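Local coordinates for protein possible adhesin (Caldicellulosiruptor kronotskyensis, PDB 4WA0) that probably mediates attachment of the thermophilic bacterium to cellulose, this piece being the C-terminal beta-helix domain of a tapirin, at residues S92-M106 against A111-V125. Residues are numbered along the deposited sequence; the frame is centred on the assembly and turned at random.
Sequences STNIDAKTIYVGQEM and AGSYKFVQLFSDSNV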
ATOM      1  N   SER A  92      10.789 -12.968   2.629  0.54 11.57           N
ATOM      2  CA  SER A  92       9.987 -12.445   3.714  0.54 11.39           C
ATOM      3  C   SER A  92       9.113 -11.287   3.245  0.54 11.86           C
ATOM      4  O   SER A  92       9.469 -10.549   2.313  0.54 10.65           O
ATOM      5  CB  SER A  92      10.875 -11.965   4.875  0.54 13.44           C
ATOM      6  OG  SER A  92      11.505 -13.068   5.507  0.54 15.18           O
ATOM      7  N   THR A  93       7.968 -11.160   3.898  1.00  9.82           N
ATOM      8  CA  THR A  93       7.064 -10.007   3.761  1.00 10.62           C
ATOM      9  C   THR A  93       6.900  -9.366   5.106  1.00 11.88           C
ATOM     10  O   THR A  93       6.232  -9.899   5.992  1.00 12.37           O
ATOM     11  CB  THR A  93       5.711 -10.408   3.168  1.00 10.33           C
ATOM     12  OG1 THR A  93       5.921 -10.763   1.810  1.00 10.39           O
ATOM     13  CG2 THR A  93       4.719  -9.218   3.124  1.00 10.48           C
ATOM     14  N   ASN A  94       7.570  -8.249   5.318  1.00 10.27           N
ATOM     15  CA  ASN A  94       7.488  -7.568   6.598  1.00 10.56           C
ATOM     16  C   ASN A  94       6.595  -6.338   6.493  1.00 10.65           C
ATOM     17  O   ASN A  94       6.751  -5.563   5.534  1.00 10.60           O
ATOM     18  CB  ASN A  94       8.844  -7.121   6.991  1.00 11.93           C
ATOM     19  CG  ASN A  94       9.801  -8.311   7.023  1.00 15.18           C
ATOM     20  OD1 ASN A  94       9.549  -9.262   7.728  1.00 14.74           O
ATOM     21  ND2 ASN A  94      10.844  -8.277   6.205  1.00 17.38           N
ATOM     22  N   ILE A  95       5.667  -6.192   7.407  1.00  9.88           N
ATOM     23  CA  ILE A  95       4.669  -5.111   7.334  1.00 11.05           C
ATOM     24  C   ILE A  95       4.601  -4.526   8.706  1.00 12.56           C
ATOM     25  O   ILE A  95       4.320  -5.256   9.639  1.00 13.62           O
ATOM     26  CB  ILE A  95       3.282  -5.537   6.905  1.00 11.44           C
ATOM     27  CG1 ILE A  95       3.301  -6.320   5.578  1.00 11.76           C
ATOM     28  CG2 ILE A  95       2.404  -4.344   6.791  1.00 12.37           C
ATOM     29  CD1 ILE A  95       1.961  -6.737   5.062  1.00 12.72           C
ATOM     30  N   ASP A  96       4.774  -3.223   8.837  0.65 12.10           N
ATOM     31  CA  ASP A  96       4.689  -2.563  10.128  0.65 13.72           C
ATOM     32  C   ASP A  96       3.798  -1.353   9.950  0.65 12.91           C
ATOM     33  O   ASP A  96       4.235  -0.409   9.239  0.65 12.06           O
ATOM     34  CB  ASP A  96       6.104  -2.169  10.547  0.65 16.18           C
ATOM     35  CG  ASP A  96       6.170  -1.620  11.933  0.65 20.26           C
ATOM     36  OD1 ASP A  96       5.323  -0.768  12.248  0.65 21.38           O
ATOM     37  OD2 ASP A  96       7.138  -1.976  12.690  0.65 22.96           O
ATOM     38  N   ALA A  97       2.551  -1.420  10.470  1.00 13.04           N
ATOM     39  CA  ALA A  97       1.518  -0.402  10.319  1.00 12.15           C
ATOM     40  C   ALA A  97       0.944   0.022  11.635  1.00 12.96           C
ATOM     41  O   ALA A  97       0.791  -0.788  12.529  1.00 12.39           O
ATOM     42  CB  ALA A  97       0.370  -0.835   9.396  1.00 13.55           C
ATOM     43  N   LYS A  98       0.555   1.290  11.763  1.00 11.83           N
ATOM     44  CA  LYS A  98      -0.146   1.693  12.962  1.00 14.07           C
ATOM     45  C   LYS A  98      -1.542   1.050  12.956  1.00 14.04           C
ATOM     46  O   LYS A  98      -1.941   0.463  13.943  1.00 17.73           O
ATOM     47  CB  LYS A  98      -0.249   3.231  13.058  1.00 15.81           C
ATOM     48  CG  LYS A  98      -0.974   3.751  14.272  1.00 22.40           C
ATOM     49  CD  LYS A  98      -0.821   5.263  14.309  1.00 27.23           C
ATOM     50  CE  LYS A  98      -1.851   5.896  15.210  1.00 39.04           C
ATOM     51  NZ  LYS A  98      -3.251   5.705  14.733  1.00 47.49           N
ATOM     52  N   THR A  99      -2.291   1.197  11.885  1.00 14.30           N
ATOM     53  CA  THR A  99      -3.735   0.784  11.901  1.00 13.97           C
ATOM     54  C   THR A  99      -3.913  -0.041  10.645  1.00 14.30           C
ATOM     55  O   THR A  99      -3.422   0.349   9.611  1.00 14.84           O
ATOM     56  CB  THR A  99      -4.677   1.939  11.867  1.00 15.98           C
ATOM     57  OG1 THR A  99      -4.514   2.792  13.029  1.00 19.04           O
ATOM     58  CG2 THR A  99      -6.151   1.490  11.746  1.00 17.22           C
ATOM     59  N   ILE A 100      -4.467  -1.245  10.750  1.00 12.61           N
ATOM     60  CA  ILE A 100      -4.833  -2.013   9.531  1.00 12.51           C
ATOM     61  C   ILE A 100      -6.312  -2.371   9.630  1.00 13.80           C
ATOM     62  O   ILE A 100      -6.761  -2.814  10.707  1.00 13.57           O
ATOM     63  CB  ILE A 100      -3.928  -3.245   9.308  1.00 13.50           C
ATOM     64  CG1 ILE A 100      -4.324  -4.022   8.040  1.00 15.05           C
ATOM     65  CG2 ILE A 100      -3.862  -4.218  10.520  1.00 14.49           C
ATOM     66  CD1 ILE A 100      -3.288  -4.939   7.509  1.00 16.07           C
ATOM     67  N   TYR A 101      -7.066  -2.168   8.542  1.00 13.36           N
ATOM     68  CA  TYR A 101      -8.413  -2.615   8.456  1.00 12.92           C
ATOM     69  C   TYR A 101      -8.524  -3.505   7.242  1.00 12.04           C
ATOM     70  O   TYR A 101      -8.064  -3.100   6.168  1.00 12.08           O
ATOM     71  CB  TYR A 101      -9.331  -1.404   8.269  1.00 14.54           C
ATOM     72  CG  TYR A 101     -10.709  -1.772   7.815  1.00 14.20           C
ATOM     73  CD1 TYR A 101     -11.614  -2.420   8.734  1.00 16.39           C
ATOM     74  CD2 TYR A 101     -11.112  -1.665   6.486  1.00 15.85           C
ATOM     75  CE1 TYR A 101     -12.858  -2.855   8.297  1.00 17.71           C
ATOM     76  CE2 TYR A 101     -12.396  -2.057   6.072  1.00 17.33           C
ATOM     77  CZ  TYR A 101     -13.245  -2.665   6.961  1.00 18.65           C
ATOM     78  OH  TYR A 101     -14.509  -3.068   6.528  1.00 23.07           O
ATOM     79  N   VAL A 102      -9.155  -4.670   7.385  1.00 13.24           N
ATOM     80  CA  VAL A 102      -9.452  -5.577   6.284  1.00 13.38           C
ATOM     81  C   VAL A 102     -10.922  -5.934   6.378  1.00 14.75           C
ATOM     82  O   VAL A 102     -11.385  -6.506   7.381  1.00 14.56           O
ATOM     83  CB  VAL A 102      -8.565  -6.807   6.317  1.00 12.43           C
ATOM     84  CG1 VAL A 102      -8.814  -7.748   5.184  1.00 13.19           C
ATOM     85  CG2 VAL A 102      -7.079  -6.449   6.226  1.00 12.15           C
ATOM     86  N   GLY A 103     -11.642  -5.689   5.274  1.00 14.44           N
ATOM     87  CA  GLY A 103     -13.088  -5.907   5.236  1.00 15.36           C
ATOM     88  C   GLY A 103     -13.469  -7.356   5.111  1.00 16.58           C
ATOM     89  O   GLY A 103     -14.509  -7.750   5.631  1.00 20.03           O
ATOM     90  N   GLN A 104     -12.685  -8.150   4.396  1.00 14.34           N
ATOM     91  CA  GLN A 104     -12.894  -9.600   4.286  1.00 17.78           C
ATOM     92  C   GLN A 104     -11.689 -10.313   4.983  1.00 18.06           C
ATOM     93  O   GLN A 104     -11.357  -9.963   6.086  1.00 21.67           O
ATOM     94  CB  GLN A 104     -13.150  -9.981   2.842  1.00 17.92           C
ATOM     95  CG  GLN A 104     -14.411  -9.301   2.294  1.00 20.00           C
ATOM     96  CD  GLN A 104     -14.689  -9.492   0.783  1.00 24.82           C
ATOM     97  OE1 GLN A 104     -15.537  -8.821   0.211  1.00 33.45           O
ATOM     98  NE2 GLN A 104     -14.027 -10.401   0.174  1.00 31.23           N
ATOM     99  N   GLU A 105     -11.137 -11.326   4.384  1.00 18.95           N
ATOM    100  CA  GLU A 105     -10.205 -12.194   5.062  1.00 21.65           C
ATOM    101  C   GLU A 105      -8.778 -11.664   4.975  1.00 18.41           C
ATOM    102  O   GLU A 105      -8.423 -10.987   3.957  1.00 17.18           O
ATOM    103  CB  GLU A 105     -10.264 -13.520   4.409  1.00 26.06           C
ATOM    104  CG  GLU A 105     -11.531 -14.267   4.810  1.00 35.92           C
ATOM    105  CD  GLU A 105     -11.218 -15.721   4.870  1.00 44.22           C
ATOM    106  OE1 GLU A 105     -10.369 -16.156   4.048  1.00 58.85           O
ATOM    107  OE2 GLU A 105     -11.767 -16.435   5.722  1.00 40.10           O
HETATM  108  N   MSE A 106      -8.034 -11.775   6.071  0.55 15.73           N
HETATM  109  CA  MSE A 106      -6.593 -11.495   6.099  0.55 13.21           C
HETATM  110  C   MSE A 106      -5.892 -12.808   6.074  0.55 13.07           C
HETATM  111  O   MSE A 106      -6.009 -13.567   7.027  0.55 10.66           O
HETATM  112  CB  MSE A 106      -6.155 -10.703   7.314  0.55 14.98           C
HETATM  113  CG  MSE A 106      -4.660 -10.442   7.185  0.55 16.68           C
HETATM  114 SE   MSE A 106      -3.932  -9.331   8.644  0.55 21.84          SE
HETATM  115  CE  MSE A 106      -5.402  -8.072   9.098  0.55 20.17           C
ATOM    116  N   ALA A 111       6.286 -15.947   5.006  1.00 10.65           N
ATOM    117  CA  ALA A 111       7.074 -15.637   6.178  1.00 10.01           C
ATOM    118  C   ALA A 111       7.346 -14.146   6.302  1.00 11.04           C
ATOM    119  O   ALA A 111       7.457 -13.485   5.302  1.00 11.69           O
ATOM    120  CB  ALA A 111       8.378 -16.361   6.100  1.00 11.08           C
ATOM    121  N   GLY A 112       7.464 -13.656   7.519  1.00 11.28           N
ATOM    122  CA  GLY A 112       7.701 -12.274   7.744  1.00 12.13           C
ATOM    123  C   GLY A 112       7.239 -11.844   9.111  1.00 11.59           C
ATOM    124  O   GLY A 112       6.598 -12.598   9.816  1.00 10.95           O
ATOM    125  N   SER A 113       7.599 -10.608   9.434  1.00 11.66           N
ATOM    126  CA  SER A 113       7.212  -9.980  10.678  1.00 11.95           C
ATOM    127  C   SER A 113       6.108  -8.917  10.363  1.00 11.60           C
ATOM    128  O   SER A 113       6.375  -7.931   9.606  1.00 11.33           O
ATOM    129  CB  SER A 113       8.412  -9.342  11.335  1.00 14.41           C
ATOM    130  OG  SER A 113       8.039  -8.686  12.542  1.00 19.98           O
ATOM    131  N   TYR A 114       4.930  -9.203  10.876  1.00 10.25           N
ATOM    132  CA  TYR A 114       3.759  -8.363  10.671  1.00 11.20           C
ATOM    133  C   TYR A 114       3.433  -7.717  11.995  1.00 12.68           C
ATOM    134  O   TYR A 114       2.940  -8.403  12.924  1.00 12.95           O
ATOM    135  CB  TYR A 114       2.625  -9.195  10.097  1.00 10.94           C
ATOM    136  CG  TYR A 114       2.894  -9.987   8.836  1.00  9.64           C
ATOM    137  CD1 TYR A 114       3.511 -11.252   8.874  1.00 10.37           C
ATOM    138  CD2 TYR A 114       2.506  -9.511   7.596  1.00 10.51           C
ATOM    139  CE1 TYR A 114       3.741 -11.946   7.701  1.00  9.56           C
ATOM    140  CE2 TYR A 114       2.701 -10.240   6.457  1.00  9.99           C
ATOM    141  CZ  TYR A 114       3.331 -11.433   6.500  1.00  9.67           C
ATOM    142  OH  TYR A 114       3.535 -12.108   5.320  1.00 10.43           O
ATOM    143  N   LYS A 115       3.647  -6.393  12.115  1.00 12.02           N
ATOM    144  CA  LYS A 115       3.503  -5.695  13.384  1.00 11.90           C
ATOM    145  C   LYS A 115       2.477  -4.572  13.230  1.00 11.58           C
ATOM    146  O   LYS A 115       2.594  -3.754  12.331  1.00 12.02           O
ATOM    147  CB  LYS A 115       4.833  -5.066  13.844  1.00 14.14           C
ATOM    148  CG  LYS A 115       5.927  -6.093  14.012  1.00 18.38           C
ATOM    149  CD  LYS A 115       7.149  -5.390  14.656  1.00 23.80           C
ATOM    150  CE  LYS A 115       8.336  -6.320  14.855  1.00 30.27           C
ATOM    151  NZ  LYS A 115       9.129  -6.224  13.590  1.00 35.29           N
ATOM    152  N   PHE A 116       1.417  -4.652  14.022  1.00 10.93           N
ATOM    153  CA  PHE A 116       0.298  -3.723  13.969  1.00 11.45           C
ATOM    154  C   PHE A 116       0.084  -3.139  15.347  1.00 12.29           C
ATOM    155  O   PHE A 116       0.057  -3.865  16.324  1.00 13.18           O
ATOM    156  CB  PHE A 116      -0.940  -4.423  13.471  1.00 12.56           C
ATOM    157  CG  PHE A 116      -0.741  -5.081  12.097  1.00 12.75           C
ATOM    158  CD1 PHE A 116      -0.336  -4.315  11.019  1.00 13.31           C
ATOM    159  CD2 PHE A 116      -0.942  -6.451  11.888  1.00 12.97           C
ATOM    160  CE1 PHE A 116      -0.102  -4.910   9.786  1.00 14.11           C
ATOM    161  CE2 PHE A 116      -0.765  -7.039  10.658  1.00 14.17           C
ATOM    162  CZ  PHE A 116      -0.328  -6.267   9.602  1.00 13.94           C
ATOM    163  N   VAL A 117      -0.159  -1.848  15.429  1.00 11.49           N
ATOM    164  CA  VAL A 117      -0.662  -1.271  16.667  1.00 11.98           C
ATOM    165  C   VAL A 117      -2.115  -1.630  16.875  1.00 12.25           C
ATOM    166  O   VAL A 117      -2.454  -2.171  17.961  1.00 12.68           O
ATOM    167  CB  VAL A 117      -0.392   0.244  16.746  1.00 13.22           C
ATOM    168  CG1 VAL A 117      -0.995   0.827  18.010  1.00 12.83           C
ATOM    169  CG2 VAL A 117       1.071   0.569  16.601  1.00 13.25           C
ATOM    170  N   GLN A 118      -2.984  -1.380  15.886  1.00 13.34           N
ATOM    171  CA  GLN A 118      -4.376  -1.769  15.964  1.00 13.46           C
ATOM    172  C   GLN A 118      -4.778  -2.423  14.679  1.00 14.32           C
ATOM    173  O   GLN A 118      -4.414  -1.976  13.589  1.00 14.84           O
ATOM    174  CB  GLN A 118      -5.307  -0.659  16.385  1.00 19.22           C
ATOM    175  CG  GLN A 118      -5.167   0.600  15.665  1.00 22.01           C
ATOM    176  CD  GLN A 118      -6.088   1.709  16.156  1.00 24.73           C
ATOM    177  OE1 GLN A 118      -6.678   1.670  17.252  1.00 26.40           O
ATOM    178  NE2 GLN A 118      -6.174   2.752  15.349  1.00 24.56           N
ATOM    179  N   LEU A 119      -5.446  -3.544  14.834  0.67 12.28           N
ATOM    180  CA  LEU A 119      -5.963  -4.365  13.737  0.67 11.22           C
ATOM    181  C   LEU A 119      -7.475  -4.486  13.849  0.67 12.80           C
ATOM    182  O   LEU A 119      -8.049  -4.808  14.916  0.67 11.26           O
ATOM    183  CB  LEU A 119      -5.315  -5.756  13.840  0.67 11.75           C
ATOM    184  CG  LEU A 119      -5.660  -6.756  12.746  0.67 11.10           C
ATOM    185  CD1 LEU A 119      -4.513  -7.685  12.507  0.67 11.22           C
ATOM    186  CD2 LEU A 119      -6.944  -7.527  13.036  0.67 11.21           C
ATOM    187  N   PHE A 120      -8.146  -4.318  12.713  1.00 12.84           N
ATOM    188  CA  PHE A 120      -9.608  -4.497  12.633  1.00 13.34           C
ATOM    189  C   PHE A 120      -9.906  -5.326  11.456  1.00 14.32           C
ATOM    190  O   PHE A 120      -9.511  -4.927  10.334  1.00 14.31           O
ATOM    191  CB  PHE A 120     -10.295  -3.152  12.464  1.00 13.93           C
ATOM    192  CG  PHE A 120     -10.141  -2.239  13.627  1.00 15.02           C
ATOM    193  CD1 PHE A 120      -9.063  -1.385  13.722  1.00 17.71           C
ATOM    194  CD2 PHE A 120     -11.081  -2.244  14.646  1.00 17.90           C
ATOM    195  CE1 PHE A 120      -8.907  -0.584  14.830  1.00 20.62           C
ATOM    196  CE2 PHE A 120     -10.918  -1.444  15.763  1.00 18.06           C
ATOM    197  CZ  PHE A 120      -9.814  -0.641  15.854  1.00 18.56           C
ATOM    198  N   SER A 121     -10.555  -6.474  11.655  1.00 12.56           N
ATOM    199  CA  SER A 121     -10.945  -7.342  10.583  1.00 14.37           C
ATOM    200  C   SER A 121     -12.397  -7.651  10.754  1.00 16.38           C
ATOM    201  O   SER A 121     -12.854  -7.981  11.891  1.00 14.20           O
ATOM    202  CB  SER A 121     -10.159  -8.641  10.545  1.00 15.77           C
ATOM    203  OG  SER A 121     -10.873  -9.614   9.782  1.00 18.56           O
ATOM    204  N   ASP A 122     -13.140  -7.595   9.659  1.00 14.60           N
ATOM    205  CA  ASP A 122     -14.580  -7.896   9.670  1.00 15.00           C
ATOM    206  C   ASP A 122     -14.849  -9.374   9.411  1.00 17.51           C
ATOM    207  O   ASP A 122     -16.006  -9.807   9.396  1.00 18.33           O
ATOM    208  CB  ASP A 122     -15.375  -6.985   8.705  1.00 16.45           C
ATOM    209  CG  ASP A 122     -15.478  -5.567   9.186  1.00 19.27           C
ATOM    210  OD1 ASP A 122     -15.269  -5.323  10.412  1.00 22.55           O
ATOM    211  OD2 ASP A 122     -15.855  -4.710   8.323  1.00 25.89           O
ATOM    212  N   SER A 123     -13.778 -10.170   9.308  1.00 15.53           N
ATOM    213  CA  SER A 123     -13.875 -11.591   9.028  1.00 17.37           C
ATOM    214  C   SER A 123     -12.744 -12.345   9.727  1.00 15.69           C
ATOM    215  O   SER A 123     -12.414 -12.061  10.897  1.00 15.08           O
ATOM    216  CB  SER A 123     -13.951 -11.789   7.490  1.00 19.26           C
ATOM    217  OG  SER A 123     -14.102 -13.146   7.127  1.00 21.40           O
ATOM    218  N   ASN A 124     -12.176 -13.327   9.072  1.00 13.40           N
ATOM    219  CA  ASN A 124     -11.140 -14.143   9.646  1.00 13.56           C
ATOM    220  C   ASN A 124      -9.747 -13.576   9.382  1.00 11.49           C
ATOM    221  O   ASN A 124      -9.464 -12.936   8.341  1.00 11.49           O
ATOM    222  CB  ASN A 124     -11.234 -15.527   9.065  1.00 14.37           C
ATOM    223  CG  ASN A 124     -12.648 -16.080   9.130  1.00 18.42           C
ATOM    224  OD1 ASN A 124     -13.285 -16.126  10.209  1.00 17.10           O
ATOM    225  ND2 ASN A 124     -13.107 -16.558   8.032  1.00 18.03           N
ATOM    226  N   VAL A 125      -8.836 -13.930  10.301  1.00 10.82           N
ATOM    227  CA  VAL A 125      -7.421 -13.650  10.178  1.00 10.85           C
ATOM    228  C   VAL A 125      -6.681 -14.991  10.244  1.00 11.99           C
ATOM    229  O   VAL A 125      -6.758 -15.639  11.246  1.00 13.62           O
ATOM    230  CB  VAL A 125      -6.888 -12.652  11.205  1.00 11.92           C
ATOM    231  CG1 VAL A 125      -5.387 -12.437  11.077  1.00 13.35           C
ATOM    232  CG2 VAL A 125      -7.643 -11.340  11.088  1.00 12.12           C
TER
HETATM  233  O   HOH W   1       9.917  -3.236  12.597  0.80 42.30           O
HETATM  234  O   HOH W   2     -16.747  -5.506   5.358  1.00 41.91           O
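Thr-93 turns its carbonyl O onto one face of the Tyr-114 ring, 3.3 Å from CZ, while the Tyr-114 hydroxyl bonds to Gly-110 O. Backbone hydrogen bonds between the parallel strands begin at Thr-93 N with Ala-111 O. Asn-94 OD1 takes the N-H of Ser-113 at 2.9 Å, in the carbonyl plane, in place of Thr-93 O. Ile-95 CD1 meets the edge of Tyr-114. In one conformer of Asp-96, a water joins OD2 to Lys-115 NZ. Ala-97 CB lies at the edge of the Phe-116 ring. The chain corners at Lys-98, and Gln-118 runs alongside Thr-99, NE2 giving OG1 a straight bond (170°). Ile-100 CG2 makes a CH-pi contact over the Phe-116 face, 3.6 Å from the centroid, while CG1, anti to the backbone N (chi1 -180°), carries CD1 to the ring's far rim. The Tyr-101 hydroxyl donates to Asp-122 OD2 at 2.8 Å, from above the carboxylate plane. Glu-105 OE2 receives Asn-124 ND2 on its anti lone pair at 2.7 Å, OE1 bonding Gln-107 NE2, and selenomethionine Met-106 reaches inward to Leu-119. These successive coils of a parallel beta-helix stack between strands 69-73 and 76-79 before and 132-136 and 139-142 after.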